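Local coordinates for protein aminopeptidase (Aneurinibacillus sp. AM-1, PDB 5IB9) that probably acts as a zinc-dependent aminopeptidase, cutting residues from the amino ends of peptide chains, and carries a protease-associated domain beside its catalytic one, at residues Ser88-Val93 / Ala194-Lys199; Thr94-Tyr99 / Asn114-Leu119; Ile120-Ile125 / Tyr145-Gly150; Lys217-Ile222 / Thr260-Arg265; Asp289-Thr294 / His352-Pro357. All coordinates share one frame; numbering follows the deposited sequence.

Interaction 1: Ser88-Val93 / Ala194-Lys199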
# COMPACT_ATOMS: atom_id res chain seq x y z
N SER A 88 0.73 -10.96 -17.83
CA SER A 88 1.21 -12.31 -18.17
C SER A 88 2.74 -12.39 -18.19
O SER A 88 3.39 -11.56 -18.82
CB SER A 88 0.64 -12.76 -19.54
OG SER A 88 1.18 -14.05 -19.87
N PRO A 89 3.32 -13.42 -17.56
CA PRO A 89 4.71 -13.76 -17.69
C PRO A 89 5.03 -14.14 -19.17
O PRO A 89 4.10 -14.39 -19.95
CB PRO A 89 4.85 -14.92 -16.73
CG PRO A 89 3.66 -14.82 -15.78
CD PRO A 89 2.61 -14.29 -16.61
N ASN A 90 6.30 -14.07 -19.56
CA ASN A 90 6.72 -14.70 -20.84
C ASN A 90 6.77 -16.23 -20.71
O ASN A 90 6.89 -16.78 -19.63
CB ASN A 90 8.09 -14.17 -21.28
CG ASN A 90 8.15 -12.67 -21.37
OD1 ASN A 90 8.89 -12.01 -20.58
ND2 ASN A 90 7.40 -12.10 -22.31
N SER A 91 6.70 -16.90 -21.86
CA SER A 91 6.91 -18.36 -21.94
C SER A 91 7.24 -18.77 -23.38
O SER A 91 7.08 -18.01 -24.36
CB SER A 91 5.65 -19.13 -21.51
OG SER A 91 4.64 -18.88 -22.45
N ASP A 92 7.68 -20.01 -23.49
CA ASP A 92 7.90 -20.65 -24.77
C ASP A 92 7.74 -22.14 -24.49
O ASP A 92 8.72 -22.86 -24.21
CB ASP A 92 9.30 -20.32 -25.30
CG ASP A 92 9.54 -20.87 -26.68
OD1 ASP A 92 10.67 -20.70 -27.20
OD2 ASP A 92 8.57 -21.49 -27.24
N VAL A 93 6.50 -22.59 -24.50
CA VAL A 93 6.21 -23.94 -24.05
C VAL A 93 5.35 -24.67 -25.08
O VAL A 93 4.39 -24.13 -25.62
CB VAL A 93 5.59 -23.94 -22.62
CG1 VAL A 93 4.39 -23.03 -22.57
CG2 VAL A 93 5.22 -25.35 -22.19
N ALA A 194 6.53 -13.41 -25.48
CA ALA A 194 7.88 -12.84 -25.43
C ALA A 194 7.86 -11.30 -25.44
O ALA A 194 6.95 -10.68 -26.02
CB ALA A 194 8.75 -13.42 -26.59
N GLY A 195 8.83 -10.71 -24.73
CA GLY A 195 8.93 -9.25 -24.62
C GLY A 195 8.04 -8.51 -23.60
O GLY A 195 8.14 -7.28 -23.47
N ALA A 196 7.15 -9.22 -22.90
CA ALA A 196 6.45 -8.62 -21.75
C ALA A 196 7.42 -8.27 -20.63
O ALA A 196 8.38 -8.98 -20.35
CB ALA A 196 5.37 -9.59 -21.21
N GLU A 197 7.16 -7.14 -19.96
CA GLU A 197 7.97 -6.73 -18.80
C GLU A 197 7.05 -5.99 -17.81
O GLU A 197 6.05 -5.41 -18.20
CB GLU A 197 9.18 -5.87 -19.23
CG GLU A 197 8.81 -4.82 -20.30
CD GLU A 197 9.92 -4.53 -21.36
OE1 GLU A 197 10.25 -3.34 -21.57
OE2 GLU A 197 10.44 -5.48 -21.99
N VAL A 198 7.39 -6.11 -16.54
CA VAL A 198 6.76 -5.35 -15.45
C VAL A 198 7.81 -4.28 -15.09
O VAL A 198 8.99 -4.56 -15.06
CB VAL A 198 6.41 -6.29 -14.27
CG1 VAL A 198 6.14 -5.52 -12.99
CG2 VAL A 198 5.16 -7.15 -14.62
N LYS A 199 7.39 -3.04 -14.88
CA LYS A 199 8.35 -1.94 -14.58
C LYS A 199 7.62 -1.09 -13.56
O LYS A 199 6.38 -0.99 -13.60
CB LYS A 199 8.54 -1.07 -15.81
CG LYS A 199 7.16 -0.78 -16.43
CD LYS A 199 7.22 -0.42 -17.91
CE LYS A 199 5.96 0.40 -18.29
NZ LYS A 199 4.72 -0.42 -18.54
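Asn90 lays its side chain against the backbone of Ala194, Gly195 and Ala196, and its alpha carbon lies 5.1 Å from the CA of Ala194. Its CB is directed at the facing segment. CG stands anti to the carbonyl carbon (chi1 -54°), beside the backbone N, and lies 3.8 Å from the carbonyl O of Ala196. The amide end rests against the backbone of Gly195 and Ala196: the atom modelled as OD1 is 3.1 Å from Ala196 O, while the one modelled as ND2 is 3.0 Å from Ala196 N and 3.1 Å from Gly195 N. The remaining contact is one of methyl to carbonyl: CB of Ala196 is directed at the other segment and rests 3.7 Å from Ser88 O. Ser88 is itself fixed locally, its OG donating to Pro89 O over 2.9 Å on a lone pair in the carbonyl plane. Gly195 has a positive phi of 82°, a value that favours glycine at this break in the strand. The contact is a surface one, placed where strand 187-210 changes partners: Val191 and Val193 pair with strand 91-99 through Val93 and Ser91, whereas Ala194 bonds to Glu70 and Glu197 to Thr66. Tyr65, on strand 55-66, packs on Ala196 and hydrogen-bonds through its OH to Ser88 O, while Ala165 of strand 165-169 lies against Ser88 and Ser91.

Interaction 2: Thr94-Tyr99 / Asn114-Leu119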
# COMPACT_ATOMS: atom_id res chain seq x y z
N THR A 94 5.79 -25.89 -25.40
CA THR A 94 5.05 -26.81 -26.27
C THR A 94 4.81 -28.00 -25.40
O THR A 94 5.77 -28.59 -24.86
CB THR A 94 5.91 -27.21 -27.51
OG1 THR A 94 5.90 -26.11 -28.42
CG2 THR A 94 5.34 -28.48 -28.24
N ALA A 95 3.52 -28.35 -25.20
CA ALA A 95 3.19 -29.42 -24.27
C ALA A 95 1.77 -29.86 -24.39
O ALA A 95 1.01 -29.25 -25.12
CB ALA A 95 3.48 -29.05 -22.84
N GLU A 96 1.43 -30.94 -23.68
CA GLU A 96 0.05 -31.46 -23.73
C GLU A 96 -0.93 -30.42 -23.15
O GLU A 96 -0.60 -29.75 -22.18
CB GLU A 96 -0.08 -32.75 -22.93
CG GLU A 96 -1.42 -33.39 -23.23
CD GLU A 96 -1.69 -34.60 -22.38
OE1 GLU A 96 -0.83 -35.03 -21.58
OE2 GLU A 96 -2.79 -35.14 -22.52
N LEU A 97 -2.06 -30.28 -23.80
CA LEU A 97 -3.19 -29.41 -23.34
C LEU A 97 -4.18 -30.19 -22.52
O LEU A 97 -4.67 -31.23 -22.97
CB LEU A 97 -3.81 -28.76 -24.59
CG LEU A 97 -4.92 -27.75 -24.29
CD1 LEU A 97 -4.23 -26.47 -23.75
CD2 LEU A 97 -5.73 -27.47 -25.60
N VAL A 98 -4.52 -29.69 -21.33
CA VAL A 98 -5.36 -30.40 -20.37
C VAL A 98 -6.48 -29.47 -19.97
O VAL A 98 -6.21 -28.35 -19.43
CB VAL A 98 -4.60 -30.86 -19.06
CG1 VAL A 98 -5.53 -31.67 -18.17
CG2 VAL A 98 -3.36 -31.65 -19.42
N TYR A 99 -7.70 -29.94 -20.20
CA TYR A 99 -8.90 -29.20 -19.79
C TYR A 99 -9.15 -29.33 -18.31
O TYR A 99 -9.26 -30.45 -17.77
CB TYR A 99 -10.11 -29.69 -20.57
CG TYR A 99 -11.44 -29.14 -20.14
CD1 TYR A 99 -11.71 -27.75 -20.19
CD2 TYR A 99 -12.42 -29.99 -19.64
CE1 TYR A 99 -12.94 -27.23 -19.80
CE2 TYR A 99 -13.67 -29.50 -19.25
CZ TYR A 99 -13.93 -28.11 -19.34
OH TYR A 99 -15.15 -27.65 -18.95
N ASN A 114 1.67 -31.03 -14.44
CA ASN A 114 3.07 -30.67 -14.37
C ASN A 114 3.71 -30.68 -15.76
O ASN A 114 3.71 -31.71 -16.46
CB ASN A 114 3.82 -31.56 -13.35
CG ASN A 114 5.36 -31.32 -13.36
OD1 ASN A 114 5.87 -30.19 -13.17
ND2 ASN A 114 6.11 -32.40 -13.60
N GLY A 115 4.20 -29.53 -16.22
CA GLY A 115 4.84 -29.47 -17.52
C GLY A 115 3.85 -29.22 -18.66
O GLY A 115 4.26 -29.00 -19.79
N LYS A 116 2.57 -29.14 -18.32
CA LYS A 116 1.52 -29.07 -19.34
C LYS A 116 0.84 -27.70 -19.43
O LYS A 116 1.19 -26.78 -18.68
CB LYS A 116 0.52 -30.16 -18.99
CG LYS A 116 1.16 -31.61 -19.20
CD LYS A 116 0.21 -32.71 -18.72
CE LYS A 116 0.93 -34.07 -18.70
NZ LYS A 116 1.71 -34.35 -19.99
N ILE A 117 -0.12 -27.54 -20.37
CA ILE A 117 -0.75 -26.23 -20.58
C ILE A 117 -2.17 -26.43 -20.16
O ILE A 117 -2.79 -27.42 -20.59
CB ILE A 117 -0.68 -25.81 -22.06
CG1 ILE A 117 0.77 -25.57 -22.45
CG2 ILE A 117 -1.47 -24.54 -22.30
CD1 ILE A 117 0.94 -25.53 -23.97
N ALA A 118 -2.72 -25.58 -19.26
CA ALA A 118 -4.10 -25.74 -18.84
C ALA A 118 -5.06 -25.00 -19.75
O ALA A 118 -4.77 -23.90 -20.13
CB ALA A 118 -4.27 -25.25 -17.43
N LEU A 119 -6.18 -25.64 -20.13
CA LEU A 119 -7.26 -24.97 -20.84
C LEU A 119 -8.35 -24.75 -19.82
O LEU A 119 -8.80 -25.69 -19.15
CB LEU A 119 -7.82 -25.91 -21.92
CG LEU A 119 -8.88 -25.24 -22.83
CD1 LEU A 119 -8.36 -24.17 -23.81
CD2 LEU A 119 -9.58 -26.37 -23.64
O HOH W 1 3.38 -32.48 -22.09
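Leu97 and Ile117, Val98 and Ala118, and Tyr99 and Leu119 pair in parallel register, the strand segments running at 32° to each other. Three backbone hydrogen bonds hold them. Ile117 N gives to Glu96 O at 2.9 Å, and Val98 N returns to Ile117 O, so the amide and carbonyl of Ile117 bracket Leu97. Leu119 N then reaches Val98 O at 2.8 Å, its donor lying 40° out of the carbonyl plane. CA-H...O contacts fill in between, as from Leu97 CA to Ile117 O. These are neighbouring parallel strands of the protease-associated domain, linked through helix 105-109. The apolar contacts fall mainly on the face carrying Leu97, Ile117, Tyr99 and Leu119, where Leu97 CD1 meets Ile117 CG2 at 3.7 Å and also touches Leu119 CB; Leu181 of helix 171-182 packs on Leu97, Tyr99 and Leu119. The charged pair lies at the start of the paired region: Glu96 and Lys116 run alongside each other, and NZ forms a salt bridge with Glu96 OE1 at 3.1 Å, on the anti lone pair of that oxygen. A bend at the last torsion of Lys116 (chi4 -47°) sets NZ there, while its CD passes 3.8 Å from Val98 CG2. An alanine in place of Lys116 would probably leave Glu96 OE1 without its charged mate and take away the cover that CD gives Val98 CG2. A water accepts from Glu96 N and, weakly, from Lys116 NZ. Just before strand 117-121 begins, Gly115 O lies 3.1 Å from Ala95 CB, and Asn114 packs on Asn114 of the second subunit.

Interaction 3: Ile120-Ile125 / Tyr145-Gly150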
# COMPACT_ATOMS: atom_id res chain seq x y z
N ILE A 120 -8.79 -23.48 -19.71
CA ILE A 120 -9.64 -23.12 -18.61
C ILE A 120 -10.69 -22.21 -19.19
O ILE A 120 -10.37 -21.33 -20.04
CB ILE A 120 -8.88 -22.28 -17.54
CG1 ILE A 120 -7.64 -23.01 -17.01
CG2 ILE A 120 -9.84 -21.97 -16.40
CD1 ILE A 120 -6.86 -22.24 -15.87
N GLN A 121 -11.91 -22.45 -18.72
CA GLN A 121 -13.09 -21.76 -19.19
C GLN A 121 -13.27 -20.54 -18.29
O GLN A 121 -13.17 -20.66 -17.05
CB GLN A 121 -14.31 -22.66 -19.06
CG GLN A 121 -15.63 -21.90 -19.10
CD GLN A 121 -16.81 -22.76 -19.55
OE1 GLN A 121 -17.29 -22.62 -20.70
NE2 GLN A 121 -17.27 -23.65 -18.67
N ARG A 122 -13.53 -19.40 -18.92
CA ARG A 122 -13.86 -18.15 -18.18
C ARG A 122 -15.09 -18.38 -17.31
O ARG A 122 -16.06 -19.01 -17.76
CB ARG A 122 -14.15 -17.02 -19.18
CG ARG A 122 -14.57 -15.66 -18.51
CD ARG A 122 -14.50 -14.56 -19.55
NE ARG A 122 -15.08 -13.30 -19.07
CZ ARG A 122 -15.25 -12.23 -19.83
NH1 ARG A 122 -15.80 -11.14 -19.31
NH2 ARG A 122 -14.85 -12.22 -21.11
N GLY A 123 -15.03 -17.88 -16.08
CA GLY A 123 -16.20 -17.81 -15.23
C GLY A 123 -15.92 -18.01 -13.76
O GLY A 123 -14.90 -18.60 -13.38
N ASN A 124 -16.83 -17.48 -12.94
CA ASN A 124 -16.85 -17.70 -11.48
C ASN A 124 -15.74 -17.08 -10.63
O ASN A 124 -16.05 -16.39 -9.67
CB ASN A 124 -16.94 -19.19 -11.12
CG ASN A 124 -18.28 -19.81 -11.45
OD1 ASN A 124 -18.77 -20.65 -10.68
ND2 ASN A 124 -18.87 -19.44 -12.60
N ILE A 125 -14.48 -17.36 -10.95
CA ILE A 125 -13.31 -16.87 -10.20
C ILE A 125 -12.44 -15.93 -11.08
O ILE A 125 -12.71 -15.80 -12.29
CB ILE A 125 -12.48 -18.03 -9.54
CG1 ILE A 125 -11.94 -19.05 -10.57
CG2 ILE A 125 -13.30 -18.73 -8.48
CD1 ILE A 125 -10.92 -19.99 -9.94
N TYR A 145 -10.46 -19.53 -22.14
CA TYR A 145 -11.37 -19.28 -23.25
C TYR A 145 -12.67 -18.59 -22.82
O TYR A 145 -13.20 -18.79 -21.68
CB TYR A 145 -11.66 -20.54 -24.08
CG TYR A 145 -12.38 -21.68 -23.39
CD1 TYR A 145 -13.74 -21.88 -23.59
CD2 TYR A 145 -11.67 -22.65 -22.65
CE1 TYR A 145 -14.41 -22.97 -23.01
CE2 TYR A 145 -12.33 -23.76 -22.05
CZ TYR A 145 -13.70 -23.92 -22.27
OH TYR A 145 -14.40 -24.98 -21.69
N ASN A 146 -13.17 -17.77 -23.74
CA ASN A 146 -14.28 -16.84 -23.43
C ASN A 146 -15.61 -17.51 -23.08
O ASN A 146 -15.89 -18.68 -23.46
CB ASN A 146 -14.45 -15.78 -24.53
CG ASN A 146 -14.88 -14.42 -23.98
OD1 ASN A 146 -15.28 -14.29 -22.80
ND2 ASN A 146 -14.84 -13.41 -24.84
N ASN A 147 -16.39 -16.73 -22.33
CA ASN A 147 -17.67 -17.06 -21.73
C ASN A 147 -18.80 -16.59 -22.60
O ASN A 147 -19.96 -16.85 -22.29
CB ASN A 147 -17.82 -16.23 -20.45
CG ASN A 147 -18.21 -17.07 -19.28
OD1 ASN A 147 -18.12 -16.63 -18.14
ND2 ASN A 147 -18.61 -18.32 -19.54
N THR A 148 -18.45 -15.90 -23.68
CA THR A 148 -19.35 -14.98 -24.33
C THR A 148 -18.71 -14.58 -25.66
O THR A 148 -17.62 -15.08 -26.02
CB THR A 148 -19.61 -13.73 -23.40
OG1 THR A 148 -20.99 -13.33 -23.46
CG2 THR A 148 -18.66 -12.53 -23.72
N ASP A 149 -19.39 -13.67 -26.38
CA ASP A 149 -19.01 -13.28 -27.75
C ASP A 149 -17.65 -12.57 -27.76
O ASP A 149 -17.20 -12.08 -26.72
CB ASP A 149 -20.09 -12.35 -28.41
CG ASP A 149 -21.57 -12.81 -28.18
OD1 ASP A 149 -22.48 -12.28 -28.88
OD2 ASP A 149 -21.84 -13.66 -27.29
N GLY A 150 -17.02 -12.51 -28.94
CA GLY A 150 -15.79 -11.73 -29.17
C GLY A 150 -14.53 -12.08 -28.36
O GLY A 150 -14.55 -13.01 -27.52
O HOH W 2 -17.29 -21.18 -22.96
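Tyr145 spreads its ring over the backbone of Gln121: Gln121 CA lies 3.8 Å from the ring centroid and 19° off the normal, a CH-pi contact displaced to the rim. CB of Gln121 continues it, 3.5 Å from Tyr145 CZ. The ring gets there because Tyr145 CG takes the crowded position between backbone N and carbonyl carbon (chi1 64°). An alanine here would probably leave Gln121 CA without its aromatic cover and open a gap beside the strand. Two backbone bonds secure the pairing, Tyr145 N to Ile120 O and Arg122 N to Tyr145 O, each 2.8 Å. They form the last parallel bridge between strands 117-121 and 141-145 of the protease-associated domain, before both strands give way to loops. Arg122 stretches alongside Asn146, its guanidinium within 8° of the amide plane. Its NH2 meets Asn146 OD1 at 2.7 Å, but the bond is weak because the hydrogen is bent off line. The same OD1 accepts from Asn147 N. Asn147 crosses Arg122 at about a right angle, its CB 3.8 Å from Arg122 CG. A water lies within bonding distance of Gln121 OE1 and Asn146 O. Nearest atoms of the Arg122 side chain and a bound inhibitor are about 9 Å apart, close by but without contact.

Interaction 4: Lys217-Ile222 / Thr260-Arg265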
# COMPACT_ATOMS: atom_id res chain seq x y z
N LYS A 217 -21.53 28.44 12.11
CA LYS A 217 -22.26 27.37 11.48
C LYS A 217 -21.39 26.23 10.99
O LYS A 217 -21.92 25.25 10.60
CB LYS A 217 -23.06 27.89 10.30
CG LYS A 217 -24.19 28.75 10.68
CD LYS A 217 -25.13 28.87 9.56
CE LYS A 217 -26.44 29.42 10.04
NZ LYS A 217 -26.16 30.76 10.58
N ASN A 218 -20.09 26.35 11.05
CA ASN A 218 -19.24 25.28 10.53
C ASN A 218 -19.47 23.94 11.21
O ASN A 218 -19.64 23.88 12.39
CB ASN A 218 -17.77 25.66 10.63
CG ASN A 218 -17.33 26.64 9.59
OD1 ASN A 218 -17.95 26.81 8.59
ND2 ASN A 218 -16.19 27.20 9.80
N THR A 219 -19.48 22.87 10.42
CA THR A 219 -19.63 21.53 10.89
C THR A 219 -18.20 20.93 10.74
O THR A 219 -17.28 21.56 10.15
CB THR A 219 -20.62 20.68 10.04
OG1 THR A 219 -19.96 20.33 8.84
CG2 THR A 219 -21.93 21.39 9.72
N ASN A 220 -18.12 19.72 11.25
CA ASN A 220 -16.98 18.79 11.14
C ASN A 220 -17.07 17.88 9.97
O ASN A 220 -16.12 17.12 9.77
CB ASN A 220 -16.93 17.85 12.41
CG ASN A 220 -16.52 18.60 13.65
OD1 ASN A 220 -17.05 18.34 14.77
ND2 ASN A 220 -15.60 19.57 13.48
N ASP A 221 -18.07 18.06 9.11
CA ASP A 221 -18.29 17.06 8.06
C ASP A 221 -17.35 17.32 6.86
O ASP A 221 -16.87 18.43 6.62
CB ASP A 221 -19.70 17.16 7.49
CG ASP A 221 -20.81 16.89 8.51
OD1 ASP A 221 -20.52 16.27 9.60
OD2 ASP A 221 -22.00 17.14 8.17
N ILE A 222 -17.04 16.23 6.14
CA ILE A 222 -16.27 16.28 4.89
C ILE A 222 -17.07 15.58 3.76
O ILE A 222 -17.68 14.55 4.00
CB ILE A 222 -14.94 15.47 5.03
CG1 ILE A 222 -14.10 16.09 6.19
CG2 ILE A 222 -14.08 15.60 3.78
CD1 ILE A 222 -12.95 15.04 6.61
N THR A 260 -19.46 27.87 2.68
CA THR A 260 -19.75 26.48 2.98
C THR A 260 -19.50 26.16 4.43
O THR A 260 -18.56 26.72 5.06
CB THR A 260 -18.88 25.52 2.09
OG1 THR A 260 -17.48 25.88 2.27
CG2 THR A 260 -19.33 25.62 0.58
N ASP A 261 -20.24 25.20 4.98
CA ASP A 261 -20.04 24.79 6.35
C ASP A 261 -19.44 23.41 6.48
O ASP A 261 -19.36 22.85 7.55
CB ASP A 261 -21.37 24.91 7.20
CG ASP A 261 -22.46 23.92 6.78
OD1 ASP A 261 -22.23 23.04 5.86
OD2 ASP A 261 -23.59 24.01 7.35
N THR A 262 -19.10 22.90 5.31
CA THR A 262 -18.64 21.49 5.20
C THR A 262 -17.38 21.52 4.33
O THR A 262 -17.34 22.15 3.25
CB THR A 262 -19.72 20.70 4.46
OG1 THR A 262 -20.94 20.72 5.25
CG2 THR A 262 -19.36 19.22 4.23
N GLU A 263 -16.34 20.77 4.78
CA GLU A 263 -15.07 20.71 4.09
C GLU A 263 -15.31 19.92 2.78
O GLU A 263 -15.93 18.85 2.85
CB GLU A 263 -14.09 19.95 4.95
CG GLU A 263 -12.75 19.76 4.19
CD GLU A 263 -11.67 19.27 5.18
OE1 GLU A 263 -11.64 19.65 6.41
OE2 GLU A 263 -10.76 18.56 4.72
N LEU A 264 -14.83 20.47 1.66
CA LEU A 264 -15.01 19.75 0.37
C LEU A 264 -13.64 19.43 -0.14
O LEU A 264 -12.74 20.29 -0.17
CB LEU A 264 -15.78 20.72 -0.58
CG LEU A 264 -17.15 21.12 -0.16
CD1 LEU A 264 -17.80 22.03 -1.20
CD2 LEU A 264 -18.02 19.98 0.03
N ARG A 265 -13.46 18.18 -0.55
CA ARG A 265 -12.19 17.77 -1.16
C ARG A 265 -12.50 17.36 -2.56
O ARG A 265 -13.24 16.34 -2.75
CB ARG A 265 -11.57 16.58 -0.38
CG ARG A 265 -11.31 16.95 1.13
CD ARG A 265 -10.64 15.82 1.84
NE ARG A 265 -10.40 16.27 3.21
CZ ARG A 265 -9.73 15.51 4.06
NH1 ARG A 265 -9.17 14.32 3.75
NH2 ARG A 265 -9.55 16.01 5.24
O HOH W 3 -24.32 24.32 10.05
O HOH W 4 -22.86 18.82 6.04
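The guanidinium of Arg265 carries Ile222 CD1 over one face, 3.8 Å from NH2, while the carboxylate carbon of Glu263 sits at its edge, in plane. Both NE and NH2 grip a single oxygen, Glu263 OE2, the shorter bond being NE to OE2 at 2.8 Å; the two donors reach it from the same face of the carboxylate. Ile222 flanks the Glu263 chain, its CG1 4.1 Å from Glu263 CB. The carboxylate of Asp261 is met differently: Thr262 OG1 donates to its OD1 from 33° out of the plane, and a water links its OD2 to Lys217 O. Asp261 O is gripped twice from Thr219, by N at 2.9 Å and by OG1 at the same length. OG1 can do this because it sits between the backbone N and the carbonyl carbon (chi1 76°), and it also accepts from Asp221 N at 3.0 Å, closing an ST turn. Glu263 N bonds to Asp221 O, and a second water lies within bonding distance of Asp221 OD2 and Thr262 OG1. The loop thereby enters the parallel pairing of strands 222-228 and 263-269 in the peptidase domain, at Ile222 and Glu263. On the flanks, strand 294-300 pairs with Ile222 through Ile295, helix 382-400 packs Ala400 on Thr262, and Glu290 of helix 288-293 gives Arg265 NH2 a second carboxylate.

Interaction 5: Asp289-Thr294 / His352-Pro357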
# COMPACT_ATOMS: atom_id res chain seq x y z
N ASP A 289 -10.33 9.72 12.26
CA ASP A 289 -11.23 10.87 12.42
C ASP A 289 -11.73 11.31 11.03
O ASP A 289 -12.93 11.56 10.88
CB ASP A 289 -10.57 11.97 13.22
CG ASP A 289 -11.52 13.13 13.51
OD1 ASP A 289 -12.50 12.80 14.15
OD2 ASP A 289 -11.23 14.29 13.07
N GLU A 290 -10.85 11.49 10.04
CA GLU A 290 -11.31 11.85 8.66
C GLU A 290 -12.29 10.87 8.15
O GLU A 290 -13.32 11.33 7.58
CB GLU A 290 -10.10 11.96 7.74
CG GLU A 290 -9.22 13.20 8.09
CD GLU A 290 -8.01 13.18 7.22
OE1 GLU A 290 -7.20 12.22 7.18
OE2 GLU A 290 -7.77 14.12 6.44
N ILE A 291 -12.07 9.56 8.32
CA ILE A 291 -13.01 8.61 7.80
C ILE A 291 -14.40 8.79 8.48
O ILE A 291 -15.48 8.81 7.78
CB ILE A 291 -12.50 7.20 8.05
CG1 ILE A 291 -11.27 6.98 7.15
CG2 ILE A 291 -13.58 6.09 7.70
CD1 ILE A 291 -10.44 5.75 7.50
N LYS A 292 -14.41 8.90 9.82
CA LYS A 292 -15.72 9.05 10.54
C LYS A 292 -16.44 10.34 10.13
O LYS A 292 -17.72 10.34 10.17
CB LYS A 292 -15.45 9.06 12.06
CG LYS A 292 -14.99 7.70 12.54
CD LYS A 292 -14.79 7.60 14.06
CE LYS A 292 -14.24 6.20 14.41
NZ LYS A 292 -12.98 6.42 15.17
N ARG A 293 -15.72 11.37 9.72
CA ARG A 293 -16.36 12.66 9.45
C ARG A 293 -16.74 12.76 7.98
O ARG A 293 -17.38 13.78 7.60
CB ARG A 293 -15.38 13.82 9.76
CG ARG A 293 -15.20 13.87 11.22
CD ARG A 293 -14.41 14.96 11.60
NE ARG A 293 -13.06 15.09 11.08
CZ ARG A 293 -12.59 16.07 10.29
NH1 ARG A 293 -13.38 16.97 9.78
NH2 ARG A 293 -11.26 16.16 10.02
N THR A 294 -16.36 11.80 7.11
CA THR A 294 -16.69 11.94 5.68
C THR A 294 -18.09 11.39 5.45
O THR A 294 -18.39 10.18 5.54
CB THR A 294 -15.64 11.13 4.89
OG1 THR A 294 -14.38 11.72 5.02
CG2 THR A 294 -16.02 11.35 3.34
N HIS A 352 -16.23 3.14 -0.28
CA HIS A 352 -17.13 2.16 0.31
C HIS A 352 -16.34 1.16 1.19
O HIS A 352 -16.85 0.78 2.28
CB HIS A 352 -17.85 1.48 -0.82
CG HIS A 352 -18.74 0.41 -0.33
ND1 HIS A 352 -20.04 0.67 0.02
CD2 HIS A 352 -18.52 -0.92 -0.17
CE1 HIS A 352 -20.60 -0.47 0.42
NE2 HIS A 352 -19.68 -1.42 0.39
N ALA A 353 -15.14 0.86 0.83
CA ALA A 353 -14.36 -0.16 1.54
C ALA A 353 -14.06 0.35 2.93
O ALA A 353 -13.87 -0.44 3.87
CB ALA A 353 -13.10 -0.42 0.82
N LEU A 354 -14.02 1.67 3.15
CA LEU A 354 -13.82 2.25 4.50
C LEU A 354 -15.09 2.48 5.29
O LEU A 354 -14.99 3.04 6.38
CB LEU A 354 -13.04 3.55 4.32
CG LEU A 354 -11.60 3.42 3.82
CD1 LEU A 354 -11.05 4.85 3.90
CD2 LEU A 354 -10.78 2.50 4.72
N GLY A 355 -16.26 2.10 4.74
CA GLY A 355 -17.50 2.47 5.44
C GLY A 355 -18.07 3.82 5.07
O GLY A 355 -19.07 4.22 5.64
N ILE A 356 -17.47 4.53 4.09
CA ILE A 356 -17.95 5.88 3.80
C ILE A 356 -19.06 5.73 2.75
O ILE A 356 -18.91 5.00 1.79
CB ILE A 356 -16.80 6.63 3.18
CG1 ILE A 356 -15.70 6.87 4.22
CG2 ILE A 356 -17.30 8.03 2.64
CD1 ILE A 356 -14.36 7.48 3.70
N PRO A 357 -20.19 6.43 2.97
CA PRO A 357 -21.26 6.39 1.93
C PRO A 357 -20.73 6.86 0.55
O PRO A 357 -20.12 7.93 0.53
CB PRO A 357 -22.37 7.35 2.48
CG PRO A 357 -22.09 7.49 4.01
CD PRO A 357 -20.52 7.37 4.06
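A Schellman motif at Gly355, closing helix 348-352, sets Leu354 and Ile356 against Ile291 and Thr294 at the end of helix 288-293. Gly355 has a positive phi of 88°, and with its backbone angles a CB would collide with the carbonyl O of Leu354, so glycine is called for. Ile291 uses both branches. Its CD1 meets Leu354 CD1 at 3.8 Å, the two side chains crossing at about a right angle, while its CG2 lies 3.6 Å from Leu354 O and 4.1 Å from Ile356 CG1. Ile356 places its CG2 anti to the backbone N (CG1 at chi1 -69°), and that methyl packs on Thr294 CG2 at 3.6 Å. The hydroxyl of Thr294 turns to its own helix instead, where OG1 donates to Glu290 O at 2.8 Å. Pro357 closes the contact with CD 3.8 Å from Thr294 O. The crossing contacts are thus apolar, or aliphatic carbon against carbonyl oxygen. From here the two segments run on as strands 294-300 and 358-364, parallel neighbours in the peptidase domain, and Pro357 already bonds to Met297. Strand 222-228 covers Thr294 with Ile222 and Ile224, and Pro59 of the second subunit packs on Ile291.

How the interactions relate
Interactions 2 and 3 follow the strands of the protease-associated domain and share strand 117-121; they meet where Tyr99 CE1 lies 3.3 Å from Tyr145 OH. Interaction 1 lies on strands 91-99 and 187-210, the first of them shared with interaction 2. It is a surface contact, whereas the others are partly buried. Interactions 4 and 5 belong to the peptidase domain, their centres about 15 Å apart, and are joined by the salt bridge of Arg265 with Glu290. Chemistry follows place: a side-chain amide and a methyl against backbone in interaction 1, regular parallel bonding in 2, one bridge running into polar loops in 3 and 4, and chiefly aliphatic packing in 5.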